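Local coordinates for hypothetical protein (Psychrobacter arcticus, PDB 2I9W), which is of unknown function but binds two zinc ions, one in an N-terminal domain and one in a SEC-C motif, around an NTF2-like (cystatin-like) middle domain, at residues A[116-121]-A[131-136]; A[12-17]-A[100-105]; A[78-83]-A[156-161]; A[8-13]-A[24-29]. All coordinates share one frame; numbering follows the deposited sequence.

Interaction 1 of 4, residues A[116-121]-A[131-136]; sequences QVEFKA and AHHELS
Phe119 lays one ring face against Glu134, whose CB stands 3.8 Å from the ring centroid, displaced toward the rim and nearest CZ, a CH-pi contact. Ser136 OG meets the same ring at its edge, near CE1. CG of Phe119 sits between the backbone N and the carbonyl carbon (chi1 66°), which starts the ring on its course toward the neighbouring strand. This is the tighter side of the sheet: Val117 and Phe119 also touch Met57 of helix 53-66, and Val117 is buried. The backbones run antiparallel, their short axes 4.5 Å apart, and belong to the beta hairpin of strands 114-125 and 128-142, the two middle strands of the four-stranded antiparallel sheet in the NTF2-like domain. Three hydrogen-bonded pairs, Val117 with Ser136, Phe119 with Glu134 and Ala121 with His132, each exchange two N-H...O bonds; Glu134 N to Phe119 O measures 2.9 Å. The other face, carrying Glu118, Lys120, His133 and Leu135, is looser and more solvent-exposed, and its contacts are made largely by long side chains. His133 NE2 donates to Glu118 OE2 over 2.7 Å, with a bend at the hydrogen (147°); OE2 accepts through its anti lone pair. OE2 lies at the ring edge, close to the imidazole plane, and the carboxylate and ring planes are nearly coplanar (26° apart). Over the centre of that imidazole stands Lys120 CE, 4.0 Å from the ring centroid. Farther along, Leu135 CD2 approaches the amide of Gln116 at OE1, 3.7 Å away, while Gln116 NE2 bonds to Thr137 OG1.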
# COMPACT_ATOMS: atom_id res chain seq x y z
N GLN A 116 3.24 8.71 6.34
CA GLN A 116 2.84 7.53 7.05
C GLN A 116 1.30 7.40 7.09
O GLN A 116 0.55 8.35 7.02
CB GLN A 116 3.43 7.52 8.46
CG GLN A 116 4.81 6.90 8.52
CD GLN A 116 5.51 6.96 9.85
OE1 GLN A 116 5.09 7.64 10.79
NE2 GLN A 116 6.65 6.27 9.93
N VAL A 117 0.88 6.16 7.23
CA VAL A 117 -0.51 5.73 7.39
C VAL A 117 -0.48 4.65 8.47
O VAL A 117 0.23 3.62 8.34
CB VAL A 117 -1.08 5.10 6.10
CG1 VAL A 117 -2.56 4.70 6.29
CG2 VAL A 117 -0.87 6.04 4.90
N GLU A 118 -1.27 4.87 9.52
CA GLU A 118 -1.48 3.90 10.61
C GLU A 118 -2.85 3.28 10.35
O GLU A 118 -3.82 4.00 10.14
CB GLU A 118 -1.48 4.61 11.97
CG GLU A 118 -1.73 3.71 13.16
CD GLU A 118 -1.86 4.41 14.49
OE1 GLU A 118 -1.61 5.64 14.59
OE2 GLU A 118 -2.25 3.72 15.46
N PHE A 119 -2.92 1.97 10.39
CA PHE A 119 -4.17 1.28 10.11
C PHE A 119 -4.29 -0.07 10.80
O PHE A 119 -3.29 -0.62 11.32
CB PHE A 119 -4.31 1.11 8.59
CG PHE A 119 -3.29 0.19 8.00
CD1 PHE A 119 -2.05 0.69 7.58
CD2 PHE A 119 -3.53 -1.17 7.89
CE1 PHE A 119 -1.12 -0.18 7.04
CE2 PHE A 119 -2.55 -2.06 7.35
CZ PHE A 119 -1.37 -1.54 6.90
N LYS A 120 -5.51 -0.58 10.87
CA LYS A 120 -5.77 -1.92 11.34
C LYS A 120 -6.39 -2.71 10.20
O LYS A 120 -7.41 -2.31 9.63
CB LYS A 120 -6.73 -1.91 12.54
CG LYS A 120 -6.12 -1.26 13.76
CD LYS A 120 -7.03 -1.23 14.97
CE LYS A 120 -6.29 -0.54 16.10
NZ LYS A 120 -6.94 -0.66 17.42
N ALA A 121 -5.73 -3.81 9.85
CA ALA A 121 -6.26 -4.73 8.85
C ALA A 121 -6.83 -5.96 9.55
O ALA A 121 -6.11 -6.68 10.24
CB ALA A 121 -5.17 -5.17 7.87
N ALA A 131 -6.83 -8.29 14.31
CA ALA A 131 -6.34 -7.18 13.49
C ALA A 131 -4.84 -7.08 13.53
O ALA A 131 -4.24 -7.39 14.57
CB ALA A 131 -6.97 -5.82 13.94
N HIS A 132 -4.25 -6.75 12.39
CA HIS A 132 -2.86 -6.34 12.26
C HIS A 132 -2.82 -4.84 12.43
O HIS A 132 -3.38 -4.14 11.58
CB HIS A 132 -2.34 -6.58 10.84
CG HIS A 132 -2.26 -8.01 10.45
ND1 HIS A 132 -1.32 -8.88 10.97
CD2 HIS A 132 -2.97 -8.73 9.53
CE1 HIS A 132 -1.47 -10.07 10.42
NE2 HIS A 132 -2.46 -10.00 9.54
N HIS A 133 -2.19 -4.36 13.50
CA HIS A 133 -2.04 -2.90 13.72
C HIS A 133 -0.69 -2.41 13.20
O HIS A 133 0.37 -2.77 13.71
CB HIS A 133 -2.21 -2.58 15.20
CG HIS A 133 -2.28 -1.12 15.50
ND1 HIS A 133 -2.18 -0.62 16.78
CD2 HIS A 133 -2.45 -0.04 14.69
CE1 HIS A 133 -2.31 0.69 16.75
NE2 HIS A 133 -2.47 1.07 15.50
N GLU A 134 -0.72 -1.62 12.15
CA GLU A 134 0.44 -1.37 11.36
C GLU A 134 0.68 0.13 11.25
O GLU A 134 -0.26 0.92 11.26
CB GLU A 134 0.24 -1.98 9.97
CG GLU A 134 -0.07 -3.47 9.91
CD GLU A 134 1.12 -4.38 10.20
OE1 GLU A 134 2.28 -3.96 9.99
OE2 GLU A 134 0.89 -5.54 10.63
N LEU A 135 1.96 0.52 11.21
CA LEU A 135 2.34 1.87 10.81
C LEU A 135 3.25 1.75 9.59
O LEU A 135 4.40 1.29 9.70
CB LEU A 135 3.08 2.60 11.94
CG LEU A 135 3.54 4.05 11.66
CD1 LEU A 135 2.33 4.96 11.37
CD2 LEU A 135 4.40 4.64 12.82
N SER A 136 2.74 2.15 8.43
CA SER A 136 3.45 2.00 7.17
C SER A 136 3.97 3.34 6.66
O SER A 136 3.30 4.42 6.80
CB SER A 136 2.52 1.38 6.15
OG SER A 136 2.35 -0.00 6.46

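Interaction 2 of 4, residues A[12-17]-A[100-105]; sequences QINPAL and GLEVVA
Gly100 meets the loop 12-17 at Ile13, whose carbonyl O lies 3.1 Å from Gly100 CA, with Ile13 CG2 and Pro15 CD each 4.0 Å from Gly100 CA. The loop thus closes tightly on the alpha carbon of this residue, whose positive phi of 137° is a backbone conformation suited to glycine. Next comes Leu101, whose backbone N gives the one hydrogen bond between the segments, 2.8 Å to Ile13 O and nearly straight at 167°. Its own carbonyl O turns to Asn14, touching CB at 3.3 Å, while its side chain packs on Met57 and Arg58 of helix 53-66 and on Cys11. Glu102 follows with an extended chain. Its CB lies near Asn14 OD1, and its carboxylate reaches the methyl of Ala16, OE1 to CB 3.5 Å; OE1 has its polar partner in Tyr122 OH. Asn14 is kept in place from within the loop: with CG anti to the backbone N (chi1 178°), OD1 accepts from Ala16 N at 2.8 Å, the donor standing above the carbonyl plane. Beyond Glu102 the strand leaves the loop but continues its pairing with strand 114-125, where Val104 and Ala105 both face Glu118 in a classic beta bulge. The loop combines an Asx turn with a type I beta turn from Asn14 to Leu17, and one backbone bond plus the packing of Asn14, Pro15 and Ala16 joins this part of the N-terminal zinc-binding region to an outermost strand of the NTF2-like sheet.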
# COMPACT_ATOMS: atom_id res chain seq x y z
N GLN A 12 -13.46 -0.30 1.92
CA GLN A 12 -14.60 0.37 2.50
C GLN A 12 -15.31 -0.47 3.56
O GLN A 12 -16.25 0.00 4.18
CB GLN A 12 -15.62 0.73 1.42
CG GLN A 12 -15.07 1.64 0.37
CD GLN A 12 -15.09 3.08 0.76
OE1 GLN A 12 -16.15 3.63 1.09
NE2 GLN A 12 -13.93 3.72 0.72
N ILE A 13 -14.86 -1.72 3.73
CA ILE A 13 -15.37 -2.57 4.80
C ILE A 13 -14.62 -2.27 6.11
O ILE A 13 -13.44 -2.51 6.24
CB ILE A 13 -15.27 -4.06 4.36
CG1 ILE A 13 -16.26 -4.25 3.19
CG2 ILE A 13 -15.67 -4.99 5.54
CD1 ILE A 13 -15.97 -5.39 2.33
N ASN A 14 -15.33 -1.70 7.08
CA ASN A 14 -14.67 -1.28 8.31
C ASN A 14 -15.48 -1.78 9.53
O ASN A 14 -16.51 -1.19 9.88
CB ASN A 14 -14.50 0.24 8.34
CG ASN A 14 -13.87 0.73 9.62
OD1 ASN A 14 -13.58 -0.04 10.56
ND2 ASN A 14 -13.64 2.03 9.67
N PRO A 15 -15.03 -2.87 10.16
CA PRO A 15 -15.83 -3.38 11.27
C PRO A 15 -15.93 -2.44 12.49
O PRO A 15 -16.80 -2.65 13.35
CB PRO A 15 -15.15 -4.72 11.63
CG PRO A 15 -13.86 -4.72 10.95
CD PRO A 15 -13.84 -3.71 9.90
N ALA A 16 -15.10 -1.41 12.53
CA ALA A 16 -15.05 -0.48 13.65
C ALA A 16 -16.02 0.68 13.49
O ALA A 16 -16.15 1.49 14.41
CB ALA A 16 -13.61 0.05 13.84
N LEU A 17 -16.73 0.73 12.37
CA LEU A 17 -17.63 1.84 12.07
C LEU A 17 -18.95 1.36 11.48
O LEU A 17 -18.97 0.54 10.56
CB LEU A 17 -16.94 2.81 11.11
CG LEU A 17 -17.67 4.10 10.68
CD1 LEU A 17 -17.77 5.14 11.77
CD2 LEU A 17 -16.97 4.67 9.50
N GLY A 100 -11.72 -6.58 6.78
CA GLY A 100 -11.88 -5.14 6.76
C GLY A 100 -10.63 -4.33 7.07
O GLY A 100 -9.59 -4.85 7.44
N LEU A 101 -10.79 -3.02 6.94
CA LEU A 101 -9.75 -2.00 7.10
C LEU A 101 -10.25 -0.81 7.91
O LEU A 101 -11.35 -0.31 7.67
CB LEU A 101 -9.27 -1.50 5.73
CG LEU A 101 -8.15 -0.44 5.76
CD1 LEU A 101 -6.85 -1.09 6.29
CD2 LEU A 101 -7.99 0.26 4.36
N GLU A 102 -9.45 -0.40 8.88
CA GLU A 102 -9.67 0.83 9.62
C GLU A 102 -8.42 1.69 9.49
O GLU A 102 -7.35 1.33 9.98
CB GLU A 102 -9.90 0.50 11.08
CG GLU A 102 -10.04 1.71 11.97
CD GLU A 102 -10.24 1.37 13.45
OE1 GLU A 102 -10.08 0.19 13.87
OE2 GLU A 102 -10.61 2.30 14.19
N VAL A 103 -8.56 2.87 8.88
CA VAL A 103 -7.45 3.79 8.80
C VAL A 103 -7.51 4.64 10.08
O VAL A 103 -8.51 5.35 10.35
CB VAL A 103 -7.43 4.65 7.47
CG1 VAL A 103 -6.29 5.67 7.53
CG2 VAL A 103 -7.32 3.79 6.22
N VAL A 104 -6.47 4.49 10.90
CA VAL A 104 -6.37 5.20 12.18
C VAL A 104 -5.88 6.63 11.96
O VAL A 104 -6.43 7.60 12.54
CB VAL A 104 -5.48 4.44 13.16
CG1 VAL A 104 -5.28 5.26 14.47
CG2 VAL A 104 -6.05 3.04 13.43
N ALA A 105 -4.86 6.82 11.12
CA ALA A 105 -4.24 8.15 10.99
C ALA A 105 -3.44 8.20 9.72
O ALA A 105 -2.93 7.18 9.26
CB ALA A 105 -3.33 8.47 12.19

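Interaction 3 of 4, residues A[78-83]-A[156-161]; sequences PAQQDL and PTVSMS
Gln80 and selenomethionine Met160 cross at about a right angle, with the selenium beside the amide: SE lies 3.6 Å from Gln80 NE2, and CE reaches back to Gln80 CG. The turn at chi3 (85°) bends the end of Met160, bringing CE also within 3.9 Å of Ala79 O. Val158 CG2 packs closely on the same amide, 3.2 Å from Gln80 NE2, the two side chains set obliquely. Leu83 completes the group. Its CD1 meets Met160 CG at 3.5 Å, again with the side chains at about a right angle, and touches Ser159 O, while its CB faces Val158 CB at 4.2 Å. Thus the weakly bonded helix 78-81 and the turn after it face the loop following strand 149-153. Ile169, of the C-terminal SEC-C region, touches both Ala79 and Met160. NE2 of the buried Gln80 donates to Asp155 O, just before the segment 156-161. No hydrogen bond links the two segments themselves, so the contact between them is one of van der Waals packing, with the glutamine amide contributing its bulk while one of its N-H groups is engaged by Asp155.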
# COMPACT_ATOMS: atom_id res chain seq x y z
N PRO A 78 10.64 0.82 -6.04
CA PRO A 78 11.22 0.05 -7.17
C PRO A 78 12.51 -0.77 -6.83
O PRO A 78 12.65 -1.90 -7.26
CB PRO A 78 11.45 1.12 -8.24
CG PRO A 78 10.41 2.19 -7.93
CD PRO A 78 10.35 2.21 -6.44
N ALA A 79 13.41 -0.20 -6.02
CA ALA A 79 14.65 -0.86 -5.59
C ALA A 79 14.44 -2.13 -4.78
O ALA A 79 15.38 -2.90 -4.62
CB ALA A 79 15.52 0.12 -4.79
N GLN A 80 13.23 -2.32 -4.24
CA GLN A 80 12.91 -3.50 -3.42
C GLN A 80 12.14 -4.56 -4.19
O GLN A 80 11.95 -5.66 -3.69
CB GLN A 80 12.06 -3.09 -2.21
CG GLN A 80 12.78 -2.25 -1.20
CD GLN A 80 11.92 -1.89 -0.00
OE1 GLN A 80 10.79 -1.44 -0.16
NE2 GLN A 80 12.45 -2.10 1.20
N GLN A 81 11.65 -4.22 -5.38
CA GLN A 81 10.70 -5.07 -6.06
C GLN A 81 11.26 -6.44 -6.39
O GLN A 81 10.58 -7.42 -6.20
CB GLN A 81 10.18 -4.41 -7.33
CG GLN A 81 9.23 -3.26 -7.01
CD GLN A 81 8.70 -2.57 -8.26
OE1 GLN A 81 8.91 -3.04 -9.36
NE2 GLN A 81 8.07 -1.42 -8.09
N ASP A 82 12.50 -6.49 -6.86
CA ASP A 82 13.19 -7.76 -7.13
C ASP A 82 13.48 -8.60 -5.88
O ASP A 82 13.89 -9.75 -5.99
CB ASP A 82 14.50 -7.53 -7.90
CG ASP A 82 14.28 -7.12 -9.34
OD1 ASP A 82 13.10 -7.08 -9.80
OD2 ASP A 82 15.29 -6.84 -10.03
N LEU A 83 13.29 -8.03 -4.71
CA LEU A 83 13.44 -8.76 -3.45
C LEU A 83 12.15 -9.42 -3.00
O LEU A 83 12.18 -10.19 -2.05
CB LEU A 83 13.94 -7.80 -2.36
CG LEU A 83 15.33 -7.16 -2.60
CD1 LEU A 83 15.71 -6.30 -1.39
CD2 LEU A 83 16.40 -8.15 -2.91
N PRO A 156 9.33 -2.84 5.09
CA PRO A 156 10.30 -3.00 6.17
C PRO A 156 10.68 -4.45 6.42
O PRO A 156 11.52 -4.71 7.28
CB PRO A 156 9.54 -2.45 7.39
CG PRO A 156 8.19 -2.85 7.14
CD PRO A 156 7.96 -2.82 5.63
N THR A 157 10.09 -5.39 5.68
CA THR A 157 10.34 -6.81 5.90
C THR A 157 11.44 -7.42 4.99
O THR A 157 12.02 -8.44 5.33
CB THR A 157 9.04 -7.65 5.71
OG1 THR A 157 8.72 -7.69 4.32
CG2 THR A 157 7.83 -7.07 6.51
N VAL A 158 11.75 -6.80 3.86
CA VAL A 158 12.75 -7.36 2.93
C VAL A 158 14.18 -7.13 3.44
O VAL A 158 14.51 -6.06 3.95
CB VAL A 158 12.61 -6.79 1.49
CG1 VAL A 158 11.28 -7.20 0.90
CG2 VAL A 158 12.72 -5.32 1.49
N SER A 159 15.02 -8.16 3.32
CA SER A 159 16.41 -8.07 3.78
C SER A 159 17.26 -7.39 2.70
O SER A 159 17.25 -7.77 1.54
CB SER A 159 16.96 -9.45 4.19
OG SER A 159 17.76 -10.07 3.18
N MSE A 160 17.98 -6.35 3.09
CA MSE A 160 18.79 -5.57 2.15
C MSE A 160 20.10 -5.26 2.80
O MSE A 160 20.20 -5.17 4.01
CB MSE A 160 18.13 -4.25 1.81
CG MSE A 160 16.70 -4.37 1.39
SE MSE A 160 16.05 -2.58 0.96
CE MSE A 160 16.69 -2.50 -0.93
N SER A 161 21.12 -5.09 1.98
CA SER A 161 22.43 -4.74 2.47
C SER A 161 22.74 -3.41 1.80
O SER A 161 23.44 -3.36 0.80
CB SER A 161 23.43 -5.86 2.13
OG SER A 161 23.22 -7.04 2.94

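Interaction 4 of 4, residues A[8-13]-A[24-29]; sequences TCPCQI and LLYQDC. With ZN (zinc ion), chain B.
Cys9 N donates to Leu24 O over 2.8 Å (168° at the hydrogen). Leu24 is gripped at its other end too: its N donates to Gln12 OE1 at 3.0 Å, the hydrogen standing almost in line although the donor lies above the amide plane. The bend of Gln12 at chi2 (-82°) swings CD round toward Leu24, and CG packs beside Leu24 O. One residue thus has both its backbone N-H and its carbonyl taken up by the segment 8-13. Within the segments, 3-10 turns satisfy further N-H groups: Gln12 N binds Cys9 O, and Cys29 N binds Tyr26 O. The sulfurs bind zinc, and Cys9 SG and Cys11 SG also take part in hydrogen bonds outside the two segments. Zinc is bound by Cys9 SG at 2.3 Å, Cys11 SG at 2.4 Å and Cys29 SG at 2.3 Å, with Cys30 as the fourth ligand, a four-cysteine site. Cys9 SG also lies close to Cys29 CB. It further sits at the edge of the Tyr26 ring, 5.2 Å from its centroid, a sulfur-aromatic contact; Tyr26 OH is hydrogen-bonded to His34 ND1. Gln12 NE2 approaches Cys29 SG at 3.8 Å. Both segments lie in the loop region before helix 31-39, which carries His34. Helix 53-66 packs against the site, with Ser62 touching Cys9, Val65 Pro10, Arg58 Cys11 and Leu66 Tyr26, while segment 8-13 leads on toward strand 97-107.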
# COMPACT_ATOMS: atom_id res chain seq x y z
N THR A 8 -19.23 -3.75 -2.37
CA THR A 8 -18.48 -2.82 -1.58
C THR A 8 -16.98 -3.05 -1.83
O THR A 8 -16.45 -4.18 -1.80
CB THR A 8 -18.87 -2.89 -0.07
OG1 THR A 8 -20.30 -2.73 0.08
CG2 THR A 8 -18.16 -1.87 0.75
N CYS A 9 -16.29 -1.96 -2.10
CA CYS A 9 -14.84 -2.02 -2.24
C CYS A 9 -14.22 -2.64 -0.96
O CYS A 9 -14.63 -2.30 0.15
CB CYS A 9 -14.24 -0.66 -2.48
SG CYS A 9 -12.52 -0.80 -3.02
N PRO A 10 -13.25 -3.55 -1.10
CA PRO A 10 -12.74 -4.09 0.15
C PRO A 10 -12.28 -3.04 1.15
O PRO A 10 -12.51 -3.23 2.34
CB PRO A 10 -11.61 -5.01 -0.28
CG PRO A 10 -11.96 -5.42 -1.65
CD PRO A 10 -12.67 -4.24 -2.27
N CYS A 11 -11.68 -1.95 0.70
CA CYS A 11 -11.14 -0.93 1.62
C CYS A 11 -12.21 -0.15 2.36
O CYS A 11 -11.89 0.59 3.29
CB CYS A 11 -10.20 0.05 0.92
SG CYS A 11 -11.02 1.40 0.12
N GLN A 12 -13.46 -0.30 1.92
CA GLN A 12 -14.60 0.37 2.50
C GLN A 12 -15.31 -0.47 3.56
O GLN A 12 -16.25 0.00 4.18
CB GLN A 12 -15.62 0.73 1.42
CG GLN A 12 -15.07 1.64 0.37
CD GLN A 12 -15.09 3.08 0.76
OE1 GLN A 12 -16.15 3.63 1.09
NE2 GLN A 12 -13.93 3.72 0.72
N ILE A 13 -14.86 -1.72 3.73
CA ILE A 13 -15.37 -2.57 4.80
C ILE A 13 -14.62 -2.27 6.11
O ILE A 13 -13.44 -2.51 6.24
CB ILE A 13 -15.27 -4.06 4.36
CG1 ILE A 13 -16.26 -4.25 3.19
CG2 ILE A 13 -15.67 -4.99 5.54
CD1 ILE A 13 -15.97 -5.39 2.33
N LEU A 24 -18.46 2.85 -0.69
CA LEU A 24 -18.33 2.84 -2.15
C LEU A 24 -18.13 1.45 -2.70
O LEU A 24 -17.60 0.56 -2.02
CB LEU A 24 -17.19 3.75 -2.61
CG LEU A 24 -17.07 5.18 -2.10
CD1 LEU A 24 -15.82 5.89 -2.69
CD2 LEU A 24 -18.34 5.95 -2.46
N LEU A 25 -18.61 1.25 -3.93
CA LEU A 25 -18.35 0.02 -4.69
C LEU A 25 -16.93 -0.02 -5.21
O LEU A 25 -16.29 1.01 -5.46
CB LEU A 25 -19.30 -0.13 -5.87
CG LEU A 25 -20.81 -0.21 -5.56
CD1 LEU A 25 -21.62 -0.52 -6.84
CD2 LEU A 25 -21.09 -1.22 -4.43
N TYR A 26 -16.42 -1.24 -5.37
CA TYR A 26 -15.08 -1.42 -5.95
C TYR A 26 -14.85 -0.60 -7.25
O TYR A 26 -13.88 0.20 -7.34
CB TYR A 26 -14.84 -2.92 -6.16
CG TYR A 26 -13.50 -3.27 -6.77
CD1 TYR A 26 -12.30 -2.78 -6.26
CD2 TYR A 26 -13.42 -4.11 -7.88
CE1 TYR A 26 -11.06 -3.15 -6.82
CE2 TYR A 26 -12.18 -4.48 -8.46
CZ TYR A 26 -11.02 -3.97 -7.94
OH TYR A 26 -9.81 -4.33 -8.50
N GLN A 27 -15.76 -0.72 -8.22
CA GLN A 27 -15.64 0.04 -9.47
C GLN A 27 -15.50 1.55 -9.28
O GLN A 27 -14.96 2.25 -10.15
CB GLN A 27 -16.82 -0.25 -10.40
CG GLN A 27 -18.18 0.18 -9.89
CD GLN A 27 -19.34 -0.25 -10.83
OE1 GLN A 27 -19.15 -0.97 -11.80
NE2 GLN A 27 -20.53 0.19 -10.50
N ASP A 28 -16.01 2.04 -8.16
CA ASP A 28 -16.06 3.46 -7.87
C ASP A 28 -14.97 3.89 -6.91
O ASP A 28 -14.95 5.05 -6.51
CB ASP A 28 -17.43 3.81 -7.24
CG ASP A 28 -18.55 3.64 -8.21
OD1 ASP A 28 -18.34 4.01 -9.38
OD2 ASP A 28 -19.60 3.13 -7.80
N CYS A 29 -14.11 2.96 -6.50
CA CYS A 29 -13.09 3.21 -5.47
C CYS A 29 -11.70 2.72 -5.95
O CYS A 29 -11.03 3.45 -6.68
CB CYS A 29 -13.52 2.58 -4.12
SG CYS A 29 -12.47 3.01 -2.70
ZN ZN B . -11.34 1.03 -2.21

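Along the chain interaction 4 comes first and overlaps in sequence with interaction 2 at Gln12 and Ile13, so the zinc-binding loops run directly into their docking on the sheet, the two centres 12 Å apart. Interaction 2 ends on strand 97-107, which pairs with strand 114-125 of interaction 1; those centres are 10 Å apart, and Lys120 N lies 2.8 Å from Glu102 O, a probable hydrogen bond. Interaction 3 spans interaction 1 in sequence but stands 28 and 30 Å from interactions 2 and 4 (centre to centre), across the chain's centre. This is consistent with the two zinc-binding regions lying on opposite sides of the NTF2-like domain.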